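Long-range contacts in packaging enzyme P4 (Pseudomonas phage phi13, PDB 4BLP), which is a hexameric P-loop NTPase of the RecA-like helicase type that probably uses NTP hydrolysis to drive viral RNA into the procapsid: residues 75-80 with 108-113; 208-213 with 251-256. One frame throughout, in Å; residues are numbered along the deposited sequence.

Interaction 1 of 2, residues 75-80 with 108-113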
loop_
_atom_site.group_PDB
_atom_site.type_symbol
_atom_site.label_atom_id
_atom_site.label_comp_id
_atom_site.label_asym_id
_atom_site.label_seq_id
_atom_site.Cartn_x
_atom_site.Cartn_y
_atom_site.Cartn_z
ATOM N N LEU D 75 -2.080 17.894 -15.161
ATOM C CA LEU D 75 -1.378 19.047 -15.744
ATOM C C LEU D 75 -2.291 19.732 -16.724
ATOM O O LEU D 75 -3.168 19.104 -17.325
ATOM C CB LEU D 75 -0.139 18.567 -16.519
ATOM C CG LEU D 75 1.009 17.973 -15.673
ATOM C CD1 LEU D 75 2.035 17.318 -16.581
ATOM C CD2 LEU D 75 1.668 19.058 -14.800
ATOM N N VAL D 76 -2.054 21.030 -16.890
ATOM C CA VAL D 76 -2.774 21.791 -17.902
ATOM C C VAL D 76 -1.758 22.549 -18.716
ATOM O O VAL D 76 -0.820 23.124 -18.152
ATOM C CB VAL D 76 -3.804 22.762 -17.264
ATOM C CG1 VAL D 76 -4.414 23.689 -18.335
ATOM C CG2 VAL D 76 -4.915 21.993 -16.553
ATOM N N VAL D 77 -1.920 22.549 -20.024
ATOM C CA VAL D 77 -1.149 23.446 -20.880
ATOM C C VAL D 77 -2.163 24.523 -21.366
ATOM O O VAL D 77 -3.295 24.176 -21.759
ATOM C CB VAL D 77 -0.383 22.763 -22.039
ATOM C CG1 VAL D 77 -1.321 21.960 -22.921
ATOM C CG2 VAL D 77 0.381 23.813 -22.881
ATOM N N ASP D 78 -1.794 25.803 -21.275
ATOM C CA ASP D 78 -2.670 26.860 -21.803
ATOM C C ASP D 78 -2.080 27.325 -23.135
ATOM O O ASP D 78 -0.976 27.881 -23.177
ATOM C CB ASP D 78 -2.856 28.018 -20.810
ATOM C CG ASP D 78 -3.953 28.976 -21.326
ATOM O OD1 ASP D 78 -3.687 29.712 -22.281
ATOM O OD2 ASP D 78 -5.124 28.850 -20.886
ATOM N N LYS D 79 -2.820 27.074 -24.243
ATOM C CA LYS D 79 -2.367 27.405 -25.599
ATOM C C LYS D 79 -2.190 28.903 -25.813
ATOM O O LYS D 79 -1.363 29.286 -26.640
ATOM C CB LYS D 79 -3.394 26.877 -26.638
ATOM C CG LYS D 79 -3.391 25.342 -26.658
ATOM C CD LYS D 79 -4.386 24.823 -27.731
ATOM C CE LYS D 79 -5.785 24.820 -27.169
ATOM N NZ LYS D 79 -6.798 24.469 -28.208
ATOM N N ASP D 80 -2.993 29.750 -25.125
ATOM C CA ASP D 80 -2.907 31.192 -25.320
ATOM C C ASP D 80 -1.699 31.765 -24.556
ATOM O O ASP D 80 -0.993 32.654 -25.084
ATOM C CB ASP D 80 -4.204 31.886 -24.895
ATOM C CG ASP D 80 -5.358 31.636 -25.840
ATOM O OD1 ASP D 80 -5.132 30.990 -26.894
ATOM O OD2 ASP D 80 -6.476 32.057 -25.516
ATOM N N ALA D 108 2.005 30.146 -16.020
ATOM C CA ALA D 108 0.709 30.071 -16.704
ATOM C C ALA D 108 0.689 29.097 -17.892
ATOM O O ALA D 108 -0.397 28.707 -18.363
ATOM C CB ALA D 108 0.328 31.462 -17.203
ATOM N N VAL D 109 1.872 28.764 -18.435
ATOM C CA VAL D 109 1.966 27.955 -19.654
ATOM C C VAL D 109 1.663 26.478 -19.349
ATOM O O VAL D 109 0.937 25.856 -20.096
ATOM C CB VAL D 109 3.353 28.110 -20.341
ATOM C CG1 VAL D 109 3.456 27.200 -21.593
ATOM C CG2 VAL D 109 3.619 29.572 -20.718
ATOM N N VAL D 110 2.310 25.914 -18.300
ATOM C CA VAL D 110 2.058 24.519 -17.873
ATOM C C VAL D 110 1.938 24.591 -16.379
ATOM O O VAL D 110 2.827 25.176 -15.721
ATOM C CB VAL D 110 3.161 23.509 -18.293
ATOM C CG1 VAL D 110 2.877 22.106 -17.709
ATOM C CG2 VAL D 110 3.318 23.448 -19.816
ATOM N N PHE D 111 0.871 24.038 -15.829
ATOM C CA PHE D 111 0.708 24.094 -14.380
ATOM C C PHE D 111 -0.095 22.925 -13.887
ATOM O O PHE D 111 -0.842 22.294 -14.663
ATOM C CB PHE D 111 0.011 25.425 -13.953
ATOM C CG PHE D 111 -1.375 25.643 -14.558
ATOM C CD1 PHE D 111 -1.521 26.248 -15.812
ATOM C CD2 PHE D 111 -2.516 25.206 -13.895
ATOM C CE1 PHE D 111 -2.793 26.424 -16.385
ATOM C CE2 PHE D 111 -3.786 25.352 -14.469
ATOM C CZ PHE D 111 -3.919 25.972 -15.715
ATOM N N VAL D 112 0.043 22.646 -12.592
ATOM C CA VAL D 112 -0.839 21.671 -11.941
ATOM C C VAL D 112 -2.145 22.402 -11.560
ATOM O O VAL D 112 -2.103 23.347 -10.741
ATOM C CB VAL D 112 -0.179 21.043 -10.687
ATOM C CG1 VAL D 112 -1.166 20.071 -9.990
ATOM C CG2 VAL D 112 1.105 20.313 -11.088
ATOM N N PRO D 113 -3.311 21.988 -12.112
ATOM C CA PRO D 113 -4.588 22.642 -11.727
ATOM C C PRO D 113 -4.879 22.251 -10.286
ATOM O O PRO D 113 -4.684 21.079 -9.899
ATOM C CB PRO D 113 -5.614 22.084 -12.719
ATOM C CG PRO D 113 -5.060 20.677 -13.067
ATOM C CD PRO D 113 -3.528 20.887 -13.078
#
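Three backbone hydrogen bonds join 75-80 to 108-113 as an antiparallel pair. Val76 and Phe111 form the hydrogen-bonded pair: Val76 N reaches Phe111 O at 2.8 Å, nearly along the C=O axis, and Phe111 N returns to Val76 O at 3.0 Å in the carbonyl plane. Val77 and Val110 follow as a non-hydrogen-bonded pair. Beyond them Asp78 N meets Val109 O at 3.0 Å but from above the carbonyl plane, 31° out of it, where Val109 has already left the extended conformation of strand 110-111.

Packing is tightest on the face shared by Val76 and Phe111. Phe111 takes the crowded chi1 position (59°), with CG between backbone N and carbonyl carbon, which lays its ring alongside the Val76 side chain. Val76 CB sits over one ring face, 3.9 Å from the centroid, in a CH-pi contact offset toward the rim, while Val76 CG1 touches Phe111 CZ at 3.5 Å. The other methyl, Val76 CG2, rests against Pro113 CG at 3.7 Å.

The face of Val77 and Val110 is looser, with Val77 CG2 and Val110 CG2 4.3 Å apart. Val112, partly exposed, meets Leu75 CD2 with its CG2 and also packs on Arg120 of a neighbouring subunit. Asp78 is the N-cap of helix 79-91: its OD1 accepts a weak bond from Asp80 N and another from Ala81 N, while OD2 is hydrogen-bonded to Ser64 OG. Strand 73-78 is the middle of a three-stranded sheet between 65-70 and 110-111, with Leu75, Val109 and Val112 packed against helix 193-205.

Interaction 2 of 2, residues 208-213 with 251-256. With GOL (glycerol), chain J.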
loop_
_atom_site.group_PDB
_atom_site.type_symbol
_atom_site.label_atom_id
_atom_site.label_comp_id
_atom_site.label_asym_id
_atom_site.label_seq_id
_atom_site.Cartn_x
_atom_site.Cartn_y
_atom_site.Cartn_z
ATOM N N TYR D 208 13.310 26.740 -31.714
ATOM C CA TYR D 208 14.591 26.221 -31.254
ATOM C C TYR D 208 14.578 24.706 -31.347
ATOM O O TYR D 208 13.566 24.079 -31.011
ATOM C CB TYR D 208 14.844 26.592 -29.774
ATOM C CG TYR D 208 15.194 28.030 -29.534
ATOM C CD1 TYR D 208 14.206 29.008 -29.475
ATOM C CD2 TYR D 208 16.506 28.413 -29.316
ATOM C CE1 TYR D 208 14.528 30.353 -29.281
ATOM C CE2 TYR D 208 16.840 29.749 -29.090
ATOM C CZ TYR D 208 15.849 30.720 -29.109
ATOM O OH TYR D 208 16.168 32.035 -28.856
ATOM N N ARG D 209 15.719 24.113 -31.716
ATOM C CA ARG D 209 15.884 22.670 -31.578
ATOM C C ARG D 209 16.262 22.497 -30.129
ATOM O O ARG D 209 17.380 22.859 -29.750
ATOM C CB ARG D 209 16.973 22.088 -32.521
ATOM C CG ARG D 209 17.281 20.594 -32.210
ATOM C CD ARG D 209 16.064 19.650 -32.365
ATOM N NE ARG D 209 15.541 19.696 -33.735
ATOM C CZ ARG D 209 14.302 20.031 -34.067
ATOM N NH1 ARG D 209 13.386 20.231 -33.124
ATOM N NH2 ARG D 209 13.955 20.127 -35.344
ATOM N N VAL D 210 15.332 21.982 -29.326
ATOM C CA VAL D 210 15.543 21.881 -27.880
ATOM C C VAL D 210 15.681 20.429 -27.471
ATOM O O VAL D 210 14.902 19.562 -27.890
ATOM C CB VAL D 210 14.409 22.632 -27.081
ATOM C CG1 VAL D 210 13.015 22.282 -27.573
ATOM C CG2 VAL D 210 14.509 22.395 -25.569
ATOM N N VAL D 211 16.672 20.174 -26.625
ATOM C CA VAL D 211 16.936 18.836 -26.070
ATOM C C VAL D 211 16.773 18.944 -24.573
ATOM O O VAL D 211 17.205 19.936 -23.993
ATOM C CB VAL D 211 18.373 18.393 -26.470
ATOM C CG1 VAL D 211 18.885 17.267 -25.562
ATOM C CG2 VAL D 211 18.436 18.036 -27.969
ATOM N N ILE D 212 16.188 17.929 -23.948
ATOM C CA ILE D 212 16.020 17.900 -22.492
ATOM C C ILE D 212 16.943 16.854 -21.900
ATOM O O ILE D 212 16.813 15.665 -22.192
ATOM C CB ILE D 212 14.555 17.653 -22.068
ATOM C CG1 ILE D 212 13.656 18.778 -22.677
ATOM C CG2 ILE D 212 14.434 17.641 -20.537
ATOM C CD1 ILE D 212 12.393 18.240 -23.271
ATOM N N ASP D 213 17.855 17.326 -21.034
ATOM C CA ASP D 213 18.798 16.497 -20.310
ATOM C C ASP D 213 18.481 16.649 -18.827
ATOM O O ASP D 213 18.987 17.575 -18.204
ATOM C CB ASP D 213 20.242 16.922 -20.631
ATOM C CG ASP D 213 21.279 16.069 -19.947
ATOM O OD1 ASP D 213 20.921 14.966 -19.473
ATOM O OD2 ASP D 213 22.429 16.543 -19.797
ATOM N N VAL D 251 4.874 20.848 -32.225
ATOM C CA VAL D 251 6.288 20.986 -31.883
ATOM C C VAL D 251 6.934 19.624 -31.747
ATOM O O VAL D 251 6.242 18.608 -31.591
ATOM C CB VAL D 251 6.503 21.824 -30.581
ATOM C CG1 VAL D 251 5.973 23.253 -30.755
ATOM C CG2 VAL D 251 5.894 21.136 -29.332
ATOM N N LEU D 252 8.274 19.622 -31.749
ATOM C CA LEU D 252 9.041 18.408 -31.492
ATOM C C LEU D 252 9.969 18.663 -30.318
ATOM O O LEU D 252 10.740 19.641 -30.346
ATOM C CB LEU D 252 9.849 17.966 -32.733
ATOM C CG LEU D 252 10.803 16.786 -32.486
ATOM C CD1 LEU D 252 10.014 15.492 -32.239
ATOM C CD2 LEU D 252 11.688 16.554 -33.730
ATOM N N LEU D 253 9.886 17.826 -29.286
ATOM C CA LEU D 253 10.803 17.869 -28.152
ATOM C C LEU D 253 11.683 16.640 -28.230
ATOM O O LEU D 253 11.216 15.584 -28.664
ATOM C CB LEU D 253 10.082 17.887 -26.769
ATOM C CG LEU D 253 9.211 19.111 -26.494
ATOM C CD1 LEU D 253 8.642 19.073 -25.069
ATOM C CD2 LEU D 253 9.958 20.397 -26.763
ATOM N N VAL D 254 12.944 16.777 -27.815
ATOM C CA VAL D 254 13.903 15.669 -27.792
ATOM C C VAL D 254 14.289 15.480 -26.336
ATOM O O VAL D 254 14.575 16.477 -25.669
ATOM C CB VAL D 254 15.131 15.917 -28.688
ATOM C CG1 VAL D 254 16.099 14.721 -28.608
ATOM C CG2 VAL D 254 14.687 16.167 -30.143
ATOM N N ALA D 255 14.243 14.254 -25.808
ATOM C CA ALA D 255 14.620 14.087 -24.398
ATOM C C ALA D 255 15.453 12.845 -24.180
ATOM O O ALA D 255 15.123 11.810 -24.751
ATOM C CB ALA D 255 13.363 14.002 -23.547
ATOM N N ALA D 256 16.490 12.937 -23.321
ATOM C CA ALA D 256 17.281 11.767 -22.912
ATOM C C ALA D 256 16.527 11.017 -21.817
ATOM O O ALA D 256 15.961 11.641 -20.906
ATOM C CB ALA D 256 18.660 12.199 -22.397
HETATM C C1 GOL J . 12.598 23.476 -34.149
HETATM O O1 GOL J . 12.954 23.644 -35.514
HETATM C C2 GOL J . 11.292 22.723 -34.071
HETATM O O2 GOL J . 11.476 21.422 -34.645
HETATM C C3 GOL J . 10.773 22.585 -32.657
HETATM O O3 GOL J . 9.419 22.127 -32.668
HETATM O O HOH W 1 13.415 20.083 -30.280
#
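Neighbouring parallel strands of the RecA-like P-loop NTPase core, 210-213 and 252-256, run side by side at 27°, their axes approaching to 4.5 Å. Val211 pairs with Val254 and Ile212 with Ala255, so the side chains alternate between two faces.

On the Val211 face the two valines cross obliquely: Val211 CG2, anti to its carbonyl carbon, meets Val254 CB at 4.0 Å, and Leu163 of helix 159-164, whose first residues belong to the probable Walker A motif, covers both. On the other face Val210 and Leu253 lie alongside each other, pointing the same way, with Val210 CG1 3.7 Å from Leu253 CD2. Ile212 CB there faces Ala255 CB, and Ile212 CD1 extends back toward Leu253 CB. Backbone bonding is firmer toward the C-terminal end: Val254 N to Val210 O is weak, whereas Ile212 N meets Val254 O at 2.8 Å in the carbonyl plane and Ala256 N reaches Ile212 O at 3.0 Å and 169°, nearly along the C=O axis.

At the N-terminal end the strands splay and polar groups bridge them. Arg209, bent at chi2 and chi3, folds its guanidinium back so that Leu252 CD2 lies over one face, toward the rim. Glycerol, probably from the crystallisation liquor, occupies the edge: its O2 accepts from both NH1 and NH2, and its O3 from Leu252 N. One water, in the guanidinium plane, accepts from Arg209 NH1 and Val210 N and donates to Leu252 O at 2.7 Å.

In the fold
From the N terminus the chain first forms strands 65-70 and 73-78; interaction 1 then closes a loop of 27 residues, mostly helical, when 108-113 returns to pair with 75-80. Further on, strands 147-152 and 170-173 build the larger sheet before interaction 2 closes a second, 37-residue loop, carrying helices 216-221 and 233-248, between neighbouring parallel strands. The two contacts follow in series, neither nested nor crossed. The centres of interaction 1 and interaction 2 lie about 19 Å apart, and the nearest atoms of the two contacts about 9 Å, without touching. Helix 193-205 links them: the small antiparallel sheet packs on it from interaction 1, Val251 and Leu253 from interaction 2.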